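Local coordinates for putative oxidoreductase (Salmonella enterica subsp. enterica serovar Typhimurium, PDB 3NX4), which probably reduces acryloyl-CoA with NADPH, as an enoyl-reductase-type member of the medium-chain dehydrogenase/reductase family, at residues A127-E139 and G158-Y172. Numbering follows the deposited sequence.
Sequences AGFTAMLCVMALE and GVGSTAVALLHKLGY. With NAP (NADP nicotinamide-adenine-dinucleotide phosphate), chain C.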
loop_
_atom_site.group_PDB
_atom_site.type_symbol
_atom_site.label_atom_id
_atom_site.label_comp_id
_atom_site.label_asym_id
_atom_site.label_seq_id
_atom_site.Cartn_x
_atom_site.Cartn_y
_atom_site.Cartn_z
ATOM N N ALA A 127 -10.871 3.593 -18.407
ATOM C CA ALA A 127 -11.012 4.519 -17.283
ATOM C C ALA A 127 -11.988 3.977 -16.251
ATOM O O ALA A 127 -11.682 3.916 -15.061
ATOM C CB ALA A 127 -11.479 5.914 -17.777
ATOM N N GLY A 128 -13.175 3.596 -16.711
ATOM C CA GLY A 128 -14.215 3.110 -15.822
ATOM C C GLY A 128 -13.908 1.732 -15.243
ATOM O O GLY A 128 -14.206 1.454 -14.083
ATOM N N PHE A 129 -13.317 0.864 -16.055
ATOM C CA PHE A 129 -12.883 -0.447 -15.585
ATOM C C PHE A 129 -11.869 -0.272 -14.448
ATOM O O PHE A 129 -11.967 -0.914 -13.405
ATOM C CB PHE A 129 -12.291 -1.222 -16.771
ATOM C CG PHE A 129 -11.643 -2.530 -16.407
ATOM C CD1 PHE A 129 -12.413 -3.674 -16.191
ATOM C CD2 PHE A 129 -10.260 -2.637 -16.356
ATOM C CE1 PHE A 129 -11.812 -4.888 -15.875
ATOM C CE2 PHE A 129 -9.646 -3.861 -16.056
ATOM C CZ PHE A 129 -10.425 -4.982 -15.807
ATOM N N THR A 130 -10.923 0.640 -14.644
ATOM C CA THR A 130 -9.970 1.021 -13.607
ATOM C C THR A 130 -10.635 1.593 -12.330
ATOM O O THR A 130 -10.245 1.256 -11.212
ATOM C CB THR A 130 -8.969 2.045 -14.171
ATOM O OG1 THR A 130 -8.302 1.474 -15.302
ATOM C CG2 THR A 130 -7.926 2.426 -13.115
ATOM N N ALA A 131 -11.612 2.474 -12.487
ATOM C CA ALA A 131 -12.305 3.015 -11.317
ATOM C C ALA A 131 -12.923 1.871 -10.527
ATOM O O ALA A 131 -12.904 1.870 -9.284
ATOM C CB ALA A 131 -13.382 3.986 -11.731
HETATM N N MSE A 132 -13.479 0.898 -11.257
HETATM C CA MSE A 132 -14.111 -0.242 -10.610
HETATM C C MSE A 132 -13.067 -1.062 -9.836
HETATM O O MSE A 132 -13.303 -1.466 -8.696
HETATM C CB MSE A 132 -14.846 -1.117 -11.627
HETATM C CG MSE A 132 -15.718 -2.182 -10.982
HETATM SE SE MSE A 132 -17.297 -1.448 -10.051
HETATM C CE MSE A 132 -16.864 -2.047 -8.369
ATOM N N LEU A 133 -11.919 -1.324 -10.457
ATOM C CA LEU A 133 -10.840 -2.005 -9.742
ATOM C C LEU A 133 -10.422 -1.239 -8.476
ATOM O O LEU A 133 -10.066 -1.867 -7.473
ATOM C CB LEU A 133 -9.637 -2.233 -10.649
ATOM C CG LEU A 133 -9.891 -3.180 -11.826
ATOM C CD1 LEU A 133 -8.705 -3.149 -12.776
ATOM C CD2 LEU A 133 -10.169 -4.612 -11.342
ATOM N N CYS A 134 -10.455 0.101 -8.520
ATOM C CA CYS A 134 -10.065 0.906 -7.355
ATOM C C CYS A 134 -11.091 0.785 -6.249
ATOM O O CYS A 134 -10.750 0.630 -5.087
ATOM C CB CYS A 134 -9.900 2.382 -7.727
ATOM S SG CYS A 134 -8.466 2.720 -8.754
ATOM N N VAL A 135 -12.362 0.849 -6.616
ATOM C CA VAL A 135 -13.423 0.642 -5.644
ATOM C C VAL A 135 -13.303 -0.755 -5.003
ATOM O O VAL A 135 -13.470 -0.919 -3.795
ATOM C CB VAL A 135 -14.793 0.831 -6.311
ATOM C CG1 VAL A 135 -15.909 0.364 -5.394
ATOM C CG2 VAL A 135 -14.975 2.317 -6.715
HETATM N N MSE A 136 -12.988 -1.761 -5.808
HETATM C CA MSE A 136 -12.854 -3.113 -5.273
HETATM C C MSE A 136 -11.673 -3.236 -4.293
HETATM O O MSE A 136 -11.740 -3.977 -3.305
HETATM C CB MSE A 136 -12.752 -4.116 -6.423
HETATM C CG MSE A 136 -14.092 -4.326 -7.122
HETATM SE SE MSE A 136 -13.918 -5.301 -8.834
HETATM C CE MSE A 136 -13.130 -6.943 -8.201
ATOM N N ALA A 137 -10.606 -2.490 -4.559
ATOM C CA ALA A 137 -9.464 -2.419 -3.646
ATOM C C ALA A 137 -9.855 -1.833 -2.290
ATOM O O ALA A 137 -9.450 -2.343 -1.245
ATOM C CB ALA A 137 -8.334 -1.605 -4.271
ATOM N N LEU A 138 -10.637 -0.758 -2.297
ATOM C CA LEU A 138 -11.119 -0.190 -1.042
ATOM C C LEU A 138 -11.948 -1.220 -0.284
ATOM O O LEU A 138 -11.809 -1.374 0.933
ATOM C CB LEU A 138 -11.956 1.069 -1.304
ATOM C CG LEU A 138 -11.226 2.271 -1.907
ATOM C CD1 LEU A 138 -12.155 3.488 -1.935
ATOM C CD2 LEU A 138 -9.969 2.604 -1.131
ATOM N N GLU A 139 -12.816 -1.925 -1.010
ATOM C CA GLU A 139 -13.606 -2.998 -0.413
ATOM C C GLU A 139 -12.730 -4.121 0.177
ATOM O O GLU A 139 -12.992 -4.604 1.287
ATOM C CB GLU A 139 -14.600 -3.570 -1.436
ATOM C CG GLU A 139 -15.700 -2.604 -1.797
ATOM C CD GLU A 139 -16.590 -3.086 -2.941
ATOM O OE1 GLU A 139 -16.235 -4.080 -3.619
ATOM O OE2 GLU A 139 -17.654 -2.464 -3.156
ATOM N N GLY A 158 -11.818 10.864 -16.596
ATOM C CA GLY A 158 -12.484 9.602 -16.879
ATOM C C GLY A 158 -12.583 8.624 -15.714
ATOM O O GLY A 158 -13.670 8.127 -15.379
ATOM N N VAL A 159 -11.444 8.308 -15.111
ATOM C CA VAL A 159 -11.449 7.406 -13.956
ATOM C C VAL A 159 -12.200 8.085 -12.794
ATOM O O VAL A 159 -13.057 7.483 -12.126
ATOM C CB VAL A 159 -9.999 7.067 -13.508
ATOM C CG1 VAL A 159 -10.005 6.294 -12.177
ATOM C CG2 VAL A 159 -9.257 6.253 -14.591
ATOM N N GLY A 160 -11.887 9.356 -12.566
ATOM C CA GLY A 160 -12.486 10.101 -11.467
ATOM C C GLY A 160 -13.998 10.209 -11.546
ATOM O O GLY A 160 -14.690 10.030 -10.552
ATOM N N SER A 161 -14.529 10.492 -12.732
ATOM C CA SER A 161 -15.975 10.608 -12.883
ATOM C C SER A 161 -16.652 9.287 -12.540
ATOM O O SER A 161 -17.659 9.257 -11.825
ATOM C CB SER A 161 -16.349 11.014 -14.323
ATOM O OG SER A 161 -15.921 12.335 -14.603
ATOM N N THR A 162 -16.099 8.196 -13.063
ATOM C CA THR A 162 -16.683 6.877 -12.831
ATOM C C THR A 162 -16.612 6.548 -11.341
ATOM O O THR A 162 -17.571 6.048 -10.749
ATOM C CB THR A 162 -15.971 5.774 -13.648
ATOM O OG1 THR A 162 -15.753 6.222 -14.992
ATOM C CG2 THR A 162 -16.820 4.497 -13.678
ATOM N N ALA A 163 -15.467 6.847 -10.740
ATOM C CA ALA A 163 -15.250 6.575 -9.313
ATOM C C ALA A 163 -16.280 7.294 -8.438
ATOM O O ALA A 163 -16.836 6.721 -7.496
ATOM C CB ALA A 163 -13.840 6.994 -8.912
ATOM N N VAL A 164 -16.519 8.564 -8.748
ATOM C CA VAL A 164 -17.463 9.373 -7.965
ATOM C C VAL A 164 -18.856 8.738 -8.080
ATOM O O VAL A 164 -19.547 8.539 -7.078
ATOM C CB VAL A 164 -17.477 10.838 -8.462
ATOM C CG1 VAL A 164 -18.690 11.626 -7.891
ATOM C CG2 VAL A 164 -16.137 11.543 -8.134
ATOM N N ALA A 165 -19.234 8.380 -9.306
ATOM C CA ALA A 165 -20.552 7.807 -9.580
ATOM C C ALA A 165 -20.747 6.460 -8.888
ATOM O O ALA A 165 -21.811 6.190 -8.335
ATOM C CB ALA A 165 -20.773 7.658 -11.086
ATOM N N LEU A 166 -19.718 5.620 -8.926
ATOM C CA LEU A 166 -19.755 4.317 -8.248
ATOM C C LEU A 166 -19.860 4.467 -6.728
ATOM O O LEU A 166 -20.743 3.887 -6.102
ATOM C CB LEU A 166 -18.510 3.493 -8.587
ATOM C CG LEU A 166 -18.433 2.993 -10.029
ATOM C CD1 LEU A 166 -17.052 2.418 -10.285
ATOM C CD2 LEU A 166 -19.524 1.953 -10.281
ATOM N N LEU A 167 -18.949 5.238 -6.142
ATOM C CA LEU A 167 -18.951 5.444 -4.695
ATOM C C LEU A 167 -20.279 6.035 -4.250
ATOM O O LEU A 167 -20.815 5.658 -3.218
ATOM C CB LEU A 167 -17.807 6.371 -4.259
ATOM C CG LEU A 167 -16.396 5.786 -4.454
ATOM C CD1 LEU A 167 -15.340 6.889 -4.328
ATOM C CD2 LEU A 167 -16.120 4.623 -3.485
ATOM N N HIS A 168 -20.803 6.979 -5.028
ATOM C CA HIS A 168 -22.088 7.570 -4.694
ATOM C C HIS A 168 -23.194 6.508 -4.673
ATOM O O HIS A 168 -23.995 6.443 -3.742
ATOM C CB HIS A 168 -22.451 8.664 -5.690
ATOM C CG HIS A 168 -23.787 9.278 -5.430
ATOM N ND1 HIS A 168 -24.062 10.000 -4.288
ATOM C CD2 HIS A 168 -24.932 9.266 -6.154
ATOM C CE1 HIS A 168 -25.317 10.412 -4.323
ATOM N NE2 HIS A 168 -25.866 9.979 -5.444
ATOM N N LYS A 169 -23.239 5.679 -5.707
ATOM C CA LYS A 169 -24.255 4.625 -5.792
ATOM C C LYS A 169 -24.131 3.658 -4.625
ATOM O O LYS A 169 -25.136 3.204 -4.078
ATOM C CB LYS A 169 -24.121 3.844 -7.106
ATOM C CG LYS A 169 -25.260 2.863 -7.351
ATOM C CD LYS A 169 -24.931 1.489 -6.745
ATOM C CE LYS A 169 -25.970 0.427 -7.155
ATOM N NZ LYS A 169 -25.631 -0.908 -6.575
ATOM N N LEU A 170 -22.889 3.344 -4.256
ATOM C CA LEU A 170 -22.620 2.374 -3.210
ATOM C C LEU A 170 -22.861 2.927 -1.808
ATOM O O LEU A 170 -22.723 2.205 -0.829
ATOM C CB LEU A 170 -21.194 1.823 -3.327
ATOM C CG LEU A 170 -21.068 0.958 -4.587
ATOM C CD1 LEU A 170 -19.615 0.761 -5.000
ATOM C CD2 LEU A 170 -21.814 -0.404 -4.436
ATOM N N GLY A 171 -23.218 4.206 -1.717
ATOM C CA GLY A 171 -23.590 4.797 -0.441
ATOM C C GLY A 171 -22.507 5.578 0.302
ATOM O O GLY A 171 -22.729 6.000 1.437
ATOM N N TYR A 172 -21.356 5.805 -0.322
ATOM C CA TYR A 172 -20.289 6.551 0.355
ATOM C C TYR A 172 -20.513 8.070 0.358
ATOM O O TYR A 172 -21.132 8.618 -0.543
ATOM C CB TYR A 172 -18.937 6.285 -0.299
ATOM C CG TYR A 172 -18.434 4.867 -0.140
ATOM C CD1 TYR A 172 -18.855 3.862 -1.005
ATOM C CD2 TYR A 172 -17.528 4.535 0.871
ATOM C CE1 TYR A 172 -18.395 2.541 -0.869
ATOM C CE2 TYR A 172 -17.056 3.216 1.017
ATOM C CZ TYR A 172 -17.494 2.228 0.141
ATOM O OH TYR A 172 -17.037 0.914 0.273
HETATM P PA NAP C . -8.164 12.218 -17.339
HETATM O O1A NAP C . -9.535 12.035 -17.843
HETATM O O2A NAP C . -7.276 13.124 -18.084
HETATM O O5B NAP C . -8.198 12.609 -15.790
HETATM C C5B NAP C . -7.040 13.126 -15.195
HETATM C C4B NAP C . -7.526 14.224 -14.261
HETATM O O4B NAP C . -6.451 14.646 -13.467
HETATM C C3B NAP C . -8.024 15.458 -15.017
HETATM O O3B NAP C . -9.419 15.383 -15.234
HETATM C C2B NAP C . -7.690 16.592 -14.067
HETATM O O2B NAP C . -8.775 16.724 -13.179
HETATM C C1B NAP C . -6.513 16.053 -13.272
HETATM N N9A NAP C . -5.235 16.614 -13.733
HETATM C C8A NAP C . -4.797 16.744 -15.028
HETATM N N7A NAP C . -3.553 17.283 -14.997
HETATM C C5A NAP C . -3.194 17.479 -13.712
HETATM C C6A NAP C . -2.049 17.999 -13.121
HETATM N N6A NAP C . -1.028 18.420 -13.856
HETATM N N1A NAP C . -1.977 18.071 -11.752
HETATM C C2A NAP C . -3.031 17.640 -10.974
HETATM N N3A NAP C . -4.170 17.133 -11.563
HETATM C C4A NAP C . -4.245 17.059 -12.909
HETATM O O3 NAP C . -7.417 10.785 -17.295
HETATM P PN NAP C . -8.022 9.325 -17.028
HETATM O O1N NAP C . -8.240 8.616 -18.310
HETATM O O2N NAP C . -9.157 9.500 -16.093
HETATM O O5D NAP C . -6.760 8.682 -16.262
HETATM C C5D NAP C . -6.368 9.236 -15.028
HETATM C C4D NAP C . -4.973 8.747 -14.670
HETATM O O4D NAP C . -5.036 7.358 -14.454
HETATM C C3D NAP C . -3.991 8.960 -15.810
HETATM O O3D NAP C . -2.727 9.284 -15.272
HETATM C C2D NAP C . -3.921 7.614 -16.493
HETATM O O2D NAP C . -2.663 7.398 -17.083
HETATM C C1D NAP C . -4.129 6.693 -15.308
HETATM N N1N NAP C . -4.679 5.377 -15.655
HETATM C C2N NAP C . -3.926 4.275 -15.367
HETATM C C3N NAP C . -4.390 2.993 -15.645
HETATM C C7N NAP C . -3.789 1.863 -14.855
HETATM O O7N NAP C . -3.654 0.592 -15.435
HETATM N N7N NAP C . -3.392 2.105 -13.611
HETATM C C4N NAP C . -5.649 2.843 -16.228
HETATM C C5N NAP C . -6.415 3.981 -16.516
HETATM C C6N NAP C . -5.919 5.247 -16.213
HETATM P P2B NAP C . -9.210 18.180 -12.613
HETATM O O1X NAP C . -10.575 18.021 -12.002
HETATM O O2X NAP C . -8.225 18.627 -11.559
HETATM O O3X NAP C . -9.236 19.141 -13.771
HETATM O O HOH W 1 -18.588 -0.879 -1.239
#
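One water joins E139 and Y172 at the C-terminal end of the contact, donating to E139 OE2 at 2.7 Å and to Y172 OH at 2.8 Å. Each has a second partner: E139 OE1 pairs with R281, and Y172 OH bonds to the carbonyl of I143. Further in, the interface is largely apolar, and the helices cross at -49°. A131 is the knob, its small CB sitting among V159, T162, A163 and L166, only 3.5 Å from V159 O. Beside it, bare G128 lets T162 press close, with T162 CG2 3.6 Å from G128 CA. The OG1 of buried T162, lying beside its own backbone N (chi1 -45°), is satisfied by its bond to G158 O at 2.8 Å. Towards the C-terminal end, larger side chains bridge the growing separation of the helices: V135 sends CG1 to L170 CD1 (3.7 Å) and CG2 to L166 and L167, while the selenium of selenomethionine M132 touches L166 CD1, the two side chains crossing at about a right angle. At the other end, the glycine-rich start of helix 158-169 offers its amides to NADP, V159 N to O2N at 2.8 Å, almost straight (174°), and G158 N to O1A. T130 OG1, bonded to T126 O, lies near nicotinamide C4N, the carbon that carries the hydride in NADPH. Tight small-residue packing thus sets a Rossmann diphosphate-binding helix against helix 118-140, whose T130 meets the nicotinamide, and the helix N-terminus probably helps stabilise the phosphates' charge.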